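Local atomic coordinates of pectate lyase 47 (Bacillus sp. TS-47, PDB entry 1VBL), a protein that probably cleaves the pectate backbone by eliminative lysis as a thermostable, secreted, calcium-binding lyase of polysaccharide lyase family 1. Residues A[88-93]-A[223-228]; A[97-102]-A[219-224]. All blocks are in the same frame, centred on the assembly; numbering follows the deposited sequence.

Contact 1. Residues A[88-93]-A[223-228]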
loop_
_atom_site.group_PDB
_atom_site.type_symbol
_atom_site.label_atom_id
_atom_site.label_comp_id
_atom_site.label_asym_id
_atom_site.label_seq_id
_atom_site.Cartn_x
_atom_site.Cartn_y
_atom_site.Cartn_z
ATOM N N PHE A 88 27.635 -2.108 -13.228
ATOM C CA PHE A 88 26.422 -2.878 -13.436
ATOM C C PHE A 88 25.996 -2.936 -14.891
ATOM O O PHE A 88 26.077 -1.949 -15.619
ATOM C CB PHE A 88 25.267 -2.318 -12.603
ATOM C CG PHE A 88 23.969 -3.050 -12.810
ATOM C CD1 PHE A 88 23.067 -2.640 -13.787
ATOM C CD2 PHE A 88 23.667 -4.176 -12.050
ATOM C CE1 PHE A 88 21.879 -3.342 -14.007
ATOM C CE2 PHE A 88 22.485 -4.885 -12.260
ATOM C CZ PHE A 88 21.590 -4.468 -13.241
ATOM N N ASP A 89 25.545 -4.117 -15.300
ATOM C CA ASP A 89 25.052 -4.354 -16.650
ATOM C C ASP A 89 23.966 -5.414 -16.526
ATOM O O ASP A 89 24.222 -6.517 -16.042
ATOM C CB ASP A 89 26.172 -4.849 -17.565
ATOM C CG ASP A 89 25.674 -5.176 -18.963
ATOM O OD1 ASP A 89 25.205 -6.314 -19.184
ATOM O OD2 ASP A 89 25.735 -4.287 -19.839
ATOM N N PHE A 90 22.756 -5.069 -16.953
ATOM C CA PHE A 90 21.619 -5.979 -16.861
ATOM C C PHE A 90 21.889 -7.347 -17.477
ATOM O O PHE A 90 21.682 -8.374 -16.832
ATOM C CB PHE A 90 20.385 -5.359 -17.524
ATOM C CG PHE A 90 19.112 -6.109 -17.247
ATOM C CD1 PHE A 90 18.223 -6.402 -18.276
ATOM C CD2 PHE A 90 18.798 -6.517 -15.956
ATOM C CE1 PHE A 90 17.043 -7.094 -18.020
ATOM C CE2 PHE A 90 17.619 -7.208 -15.690
ATOM C CZ PHE A 90 16.740 -7.497 -16.726
ATOM N N GLU A 91 22.340 -7.363 -18.728
ATOM C CA GLU A 91 22.624 -8.624 -19.404
ATOM C C GLU A 91 23.628 -9.459 -18.623
ATOM O O GLU A 91 23.456 -10.671 -18.473
ATOM C CB GLU A 91 23.162 -8.365 -20.812
ATOM C CG GLU A 91 22.100 -7.964 -21.816
ATOM C CD GLU A 91 22.691 -7.612 -23.167
ATOM O OE1 GLU A 91 23.476 -8.425 -23.703
ATOM O OE2 GLU A 91 22.368 -6.525 -23.693
ATOM N N ALA A 92 24.674 -8.809 -18.126
ATOM C CA ALA A 92 25.701 -9.501 -17.358
ATOM C C ALA A 92 25.102 -10.050 -16.069
ATOM O O ALA A 92 25.477 -11.127 -15.607
ATOM C CB ALA A 92 26.851 -8.549 -17.042
ATOM N N TYR A 93 24.166 -9.306 -15.491
ATOM C CA TYR A 93 23.519 -9.734 -14.259
ATOM C C TYR A 93 22.671 -10.965 -14.551
ATOM O O TYR A 93 22.641 -11.912 -13.766
ATOM C CB TYR A 93 22.651 -8.602 -13.699
ATOM C CG TYR A 93 22.047 -8.900 -12.344
ATOM C CD1 TYR A 93 20.854 -9.613 -12.231
ATOM C CD2 TYR A 93 22.673 -8.470 -11.172
ATOM C CE1 TYR A 93 20.296 -9.891 -10.986
ATOM C CE2 TYR A 93 22.125 -8.744 -9.923
ATOM C CZ TYR A 93 20.937 -9.455 -9.838
ATOM O OH TYR A 93 20.396 -9.738 -8.605
ATOM N N ARG A 223 10.564 -15.980 -14.533
ATOM C CA ARG A 223 9.714 -15.400 -13.498
ATOM C C ARG A 223 9.292 -13.989 -13.902
ATOM O O ARG A 223 10.035 -13.277 -14.577
ATOM C CB ARG A 223 10.462 -15.331 -12.158
ATOM C CG ARG A 223 11.078 -16.642 -11.691
ATOM C CD ARG A 223 10.044 -17.748 -11.628
ATOM N NE ARG A 223 8.922 -17.399 -10.765
ATOM C CZ ARG A 223 7.656 -17.690 -11.048
ATOM N NH1 ARG A 223 7.359 -18.332 -12.171
ATOM N NH2 ARG A 223 6.688 -17.340 -10.212
ATOM N N PRO A 224 8.083 -13.567 -13.502
ATOM C CA PRO A 224 7.649 -12.215 -13.865
ATOM C C PRO A 224 8.611 -11.179 -13.288
ATOM O O PRO A 224 9.022 -11.276 -12.132
ATOM C CB PRO A 224 6.243 -12.127 -13.266
ATOM C CG PRO A 224 6.295 -13.091 -12.114
ATOM C CD PRO A 224 7.065 -14.253 -12.689
ATOM N N PHE A 225 8.979 -10.199 -14.106
ATOM C CA PHE A 225 9.905 -9.155 -13.686
ATOM C C PHE A 225 9.145 -8.142 -12.832
ATOM O O PHE A 225 8.699 -7.102 -13.321
ATOM C CB PHE A 225 10.511 -8.482 -14.919
ATOM C CG PHE A 225 11.776 -7.731 -14.640
ATOM C CD1 PHE A 225 12.819 -8.332 -13.935
ATOM C CD2 PHE A 225 11.940 -6.428 -15.097
ATOM C CE1 PHE A 225 14.007 -7.643 -13.690
ATOM C CE2 PHE A 225 13.121 -5.733 -14.856
ATOM C CZ PHE A 225 14.157 -6.344 -14.150
ATOM N N GLN A 226 9.006 -8.468 -11.551
ATOM C CA GLN A 226 8.281 -7.637 -10.597
ATOM C C GLN A 226 9.029 -6.374 -10.178
ATOM O O GLN A 226 9.815 -6.377 -9.229
ATOM C CB GLN A 226 7.910 -8.490 -9.377
ATOM C CG GLN A 226 7.029 -9.676 -9.760
ATOM C CD GLN A 226 6.713 -10.616 -8.610
ATOM O OE1 GLN A 226 5.934 -11.556 -8.772
ATOM N NE2 GLN A 226 7.314 -10.375 -7.448
ATOM N N GLN A 227 8.764 -5.291 -10.900
ATOM C CA GLN A 227 9.395 -4.008 -10.630
ATOM C C GLN A 227 8.577 -3.147 -9.673
ATOM O O GLN A 227 8.996 -2.049 -9.296
ATOM C CB GLN A 227 9.625 -3.261 -11.943
ATOM C CG GLN A 227 10.687 -3.904 -12.823
ATOM C CD GLN A 227 10.964 -3.093 -14.072
ATOM O OE1 GLN A 227 10.264 -3.215 -15.077
ATOM N NE2 GLN A 227 11.980 -2.244 -14.005
ATOM N N HIS A 228 7.402 -3.641 -9.291
ATOM C CA HIS A 228 6.546 -2.923 -8.351
ATOM C C HIS A 228 6.623 -3.617 -7.005
ATOM O O HIS A 228 7.044 -4.769 -6.912
ATOM C CB HIS A 228 5.072 -2.963 -8.776
ATOM C CG HIS A 228 4.780 -2.264 -10.063
ATOM N ND1 HIS A 228 4.414 -2.938 -11.206
ATOM C CD2 HIS A 228 4.764 -0.948 -10.378
ATOM C CE1 HIS A 228 4.183 -2.066 -12.173
ATOM N NE2 HIS A 228 4.389 -0.853 -11.696
#
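Two phenylalanine rings carry this whole contact: Phe90, in the first turn of helix 90-97, and Phe225, just past the beta hairpin 219-224 in the parallel beta-helix fold of the pectate lyases. Their backbones stay well apart, with the CA atoms of Phe90 and Phe225 12.5 Å from each other, and the side chains bridge the gap from opposite directions. Each has CG anti to its own backbone nitrogen (chi1 -169° for Phe90, -161° for Phe225), which sends both rings across toward the other segment. The ring planes meet obliquely at 52°, with centroids 5.6 Å apart. Tyr220 packs edge-to-face with both rings, and Trp185 does so with Phe225, so the pair belongs to a larger aromatic cluster. The two backbones are shaped locally: Phe225 is the centre of an inverse gamma turn, while Asp89 N-caps the helix, its OD1 taking the Ala92 N-H on the anti lone pair at 2.8 Å. Across the interface only the outer ring carbons meet. Phe90 CZ lies 3.8 Å from Phe225 CZ, and Phe90 CE2 is 3.9 Å from that same Phe225 CZ.

Contact 2. Residues A[97-102]-A[219-224]; sequences YDPATW and TYFGRP
Phe221 sits at the tip of a tight hairpin and lays its ring against the chain where helix 90-97 gives way to helix 99-102. CH-pi contacts dominate. Asp98 CA stands 3.6 Å from the centroid of the Phe221 ring and Pro99 CD 3.8 Å, both over the same face but shifted toward its rim. With CG anti to the carbonyl carbon (chi1 -67°), the ring reaches out of the turn to that backbone. Pro99 CD comes down nearest the root of the ring, 3.4 Å from Phe221 CG. Tyr97 CB adds a looser apolar touch, 4.4 Å from Phe221 CE1. The Asp98 and Phe221 side chains run past each other in opposite directions, carboxylate and ring planes 41° apart.

Hydrogen bonds stay within each side. Asp98 OD1 caps helix 99-102 by accepting from Ala100 N at 2.8 Å, and Asp98 O receives both Thr101 N and Trp102 N. A type I' turn from Tyr220 to Arg223 closes the hairpin through paired backbone bonds, Tyr220 N to Arg223 O and Arg223 N to Tyr220 O.

Trp175 meets Phe221 edge-to-face and also touches Pro99, while Trp185 and Leu94 pack on Phe221, so the hairpin tip packs against helix 90-97, the start of helix 99-102 and strands 174-176 and 184-186.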
loop_
_atom_site.group_PDB
_atom_site.type_symbol
_atom_site.label_atom_id
_atom_site.label_comp_id
_atom_site.label_asym_id
_atom_site.label_seq_id
_atom_site.Cartn_x
_atom_site.Cartn_y
_atom_site.Cartn_z
ATOM N N TYR A 97 23.528 -14.573 -12.660
ATOM C CA TYR A 97 22.644 -15.138 -11.649
ATOM C C TYR A 97 21.463 -16.003 -12.076
ATOM O O TYR A 97 20.644 -16.380 -11.235
ATOM C CB TYR A 97 22.156 -14.001 -10.748
ATOM C CG TYR A 97 23.302 -13.233 -10.128
ATOM C CD1 TYR A 97 24.152 -13.842 -9.202
ATOM C CD2 TYR A 97 23.562 -11.910 -10.492
ATOM C CE1 TYR A 97 25.234 -13.156 -8.655
ATOM C CE2 TYR A 97 24.642 -11.212 -9.948
ATOM C CZ TYR A 97 25.473 -11.840 -9.031
ATOM O OH TYR A 97 26.536 -11.160 -8.478
ATOM N N ASP A 98 21.372 -16.322 -13.361
ATOM C CA ASP A 98 20.290 -17.169 -13.850
ATOM C C ASP A 98 20.256 -18.430 -12.980
ATOM O O ASP A 98 21.296 -19.038 -12.722
ATOM C CB ASP A 98 20.549 -17.562 -15.307
ATOM C CG ASP A 98 19.349 -18.232 -15.954
ATOM O OD1 ASP A 98 18.743 -19.124 -15.325
ATOM O OD2 ASP A 98 19.016 -17.867 -17.099
ATOM N N PRO A 99 19.063 -18.835 -12.514
ATOM C CA PRO A 99 18.937 -20.032 -11.671
ATOM C C PRO A 99 19.558 -21.248 -12.347
ATOM O O PRO A 99 20.064 -22.159 -11.684
ATOM C CB PRO A 99 17.425 -20.194 -11.517
ATOM C CG PRO A 99 16.914 -18.802 -11.646
ATOM C CD PRO A 99 17.743 -18.231 -12.768
ATOM N N ALA A 100 19.515 -21.250 -13.674
ATOM C CA ALA A 100 20.050 -22.352 -14.462
ATOM C C ALA A 100 21.565 -22.493 -14.360
ATOM O O ALA A 100 22.119 -23.513 -14.762
ATOM C CB ALA A 100 19.641 -22.194 -15.922
ATOM N N THR A 101 22.247 -21.482 -13.835
ATOM C CA THR A 101 23.695 -21.583 -13.712
ATOM C C THR A 101 24.203 -21.158 -12.344
ATOM O O THR A 101 25.252 -21.617 -11.891
ATOM C CB THR A 101 24.417 -20.767 -14.805
ATOM O OG1 THR A 101 25.828 -20.993 -14.703
ATOM C CG2 THR A 101 24.133 -19.282 -14.654
ATOM N N TRP A 102 23.455 -20.284 -11.679
ATOM C CA TRP A 102 23.841 -19.828 -10.351
ATOM C C TRP A 102 23.166 -20.690 -9.288
ATOM O O TRP A 102 23.641 -20.785 -8.160
ATOM C CB TRP A 102 23.453 -18.354 -10.159
ATOM C CG TRP A 102 23.862 -17.795 -8.828
ATOM C CD1 TRP A 102 23.142 -17.824 -7.665
ATOM C CD2 TRP A 102 25.108 -17.158 -8.512
ATOM N NE1 TRP A 102 23.862 -17.246 -6.647
ATOM C CE2 TRP A 102 25.071 -16.829 -7.137
ATOM C CE3 TRP A 102 26.253 -16.833 -9.257
ATOM C CZ2 TRP A 102 26.136 -16.189 -6.489
ATOM C CZ3 TRP A 102 27.315 -16.194 -8.610
ATOM C CH2 TRP A 102 27.245 -15.882 -7.238
ATOM N N THR A 219 9.493 -10.955 -18.596
ATOM C CA THR A 219 9.870 -12.087 -17.770
ATOM C C THR A 219 11.360 -12.380 -17.911
ATOM O O THR A 219 11.923 -12.275 -19.002
ATOM C CB THR A 219 9.076 -13.347 -18.179
ATOM O OG1 THR A 219 7.678 -13.121 -17.959
ATOM C CG2 THR A 219 9.523 -14.555 -17.372
ATOM N N TYR A 220 11.991 -12.724 -16.794
ATOM C CA TYR A 220 13.408 -13.065 -16.771
ATOM C C TYR A 220 13.589 -14.216 -15.796
ATOM O O TYR A 220 12.941 -14.256 -14.747
ATOM C CB TYR A 220 14.261 -11.871 -16.331
ATOM C CG TYR A 220 14.240 -10.723 -17.312
ATOM C CD1 TYR A 220 13.426 -9.612 -17.097
ATOM C CD2 TYR A 220 15.008 -10.765 -18.477
ATOM C CE1 TYR A 220 13.377 -8.569 -18.020
ATOM C CE2 TYR A 220 14.966 -9.731 -19.406
ATOM C CZ TYR A 220 14.149 -8.635 -19.171
ATOM O OH TYR A 220 14.108 -7.606 -20.084
ATOM N N PHE A 221 14.465 -15.153 -16.144
ATOM C CA PHE A 221 14.707 -16.315 -15.298
ATOM C C PHE A 221 13.416 -17.117 -15.183
ATOM O O PHE A 221 13.224 -17.872 -14.231
ATOM C CB PHE A 221 15.163 -15.883 -13.902
ATOM C CG PHE A 221 16.511 -15.216 -13.874
ATOM C CD1 PHE A 221 16.986 -14.649 -12.697
ATOM C CD2 PHE A 221 17.313 -15.168 -15.013
ATOM C CE1 PHE A 221 18.239 -14.041 -12.649
ATOM C CE2 PHE A 221 18.567 -14.564 -14.978
ATOM C CZ PHE A 221 19.032 -13.999 -13.792
ATOM N N GLY A 222 12.529 -16.941 -16.156
ATOM C CA GLY A 222 11.267 -17.657 -16.142
ATOM C C GLY A 222 10.310 -17.174 -15.068
ATOM O O GLY A 222 9.359 -17.876 -14.723
ATOM N N ARG A 223 10.564 -15.980 -14.533
ATOM C CA ARG A 223 9.714 -15.400 -13.498
ATOM C C ARG A 223 9.292 -13.989 -13.902
ATOM O O ARG A 223 10.035 -13.277 -14.577
ATOM C CB ARG A 223 10.462 -15.331 -12.158
ATOM C CG ARG A 223 11.078 -16.642 -11.691
ATOM C CD ARG A 223 10.044 -17.748 -11.628
ATOM N NE ARG A 223 8.922 -17.399 -10.765
ATOM C CZ ARG A 223 7.656 -17.690 -11.048
ATOM N NH1 ARG A 223 7.359 -18.332 -12.171
ATOM N NH2 ARG A 223 6.688 -17.340 -10.212
ATOM N N PRO A 224 8.083 -13.567 -13.502
ATOM C CA PRO A 224 7.649 -12.215 -13.865
ATOM C C PRO A 224 8.611 -11.179 -13.288
ATOM O O PRO A 224 9.022 -11.276 -12.132
ATOM C CB PRO A 224 6.243 -12.127 -13.266
ATOM C CG PRO A 224 6.295 -13.091 -12.114
ATOM C CD PRO A 224 7.065 -14.253 -12.689
#

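Overall arrangement
The centres of contacts 1 and 2 lie about 9 Å apart, on the same side of the chain's centre. Contact 1 uses the start of helix 90-97, contact 2 the junction from its end into helix 99-102; both reach the hairpin 219-220/223-224 or the residues just after it, and their second segments overlap at Arg223 and Pro224. Order is reversed along the chain: 88-93 meets the later segment, 223-228, while 97-102 meets 219-224. Tyr220 links the two, its CD1 lying 3.5 Å from Phe225 CD1 and its CZ 3.5 Å from Phe90 CE1. Together they probably hold the helical insertion of 90-102 against the hairpin loop, both outside the beta-helix coils and away from the calcium site of Asp190, Asp229 and Asp233.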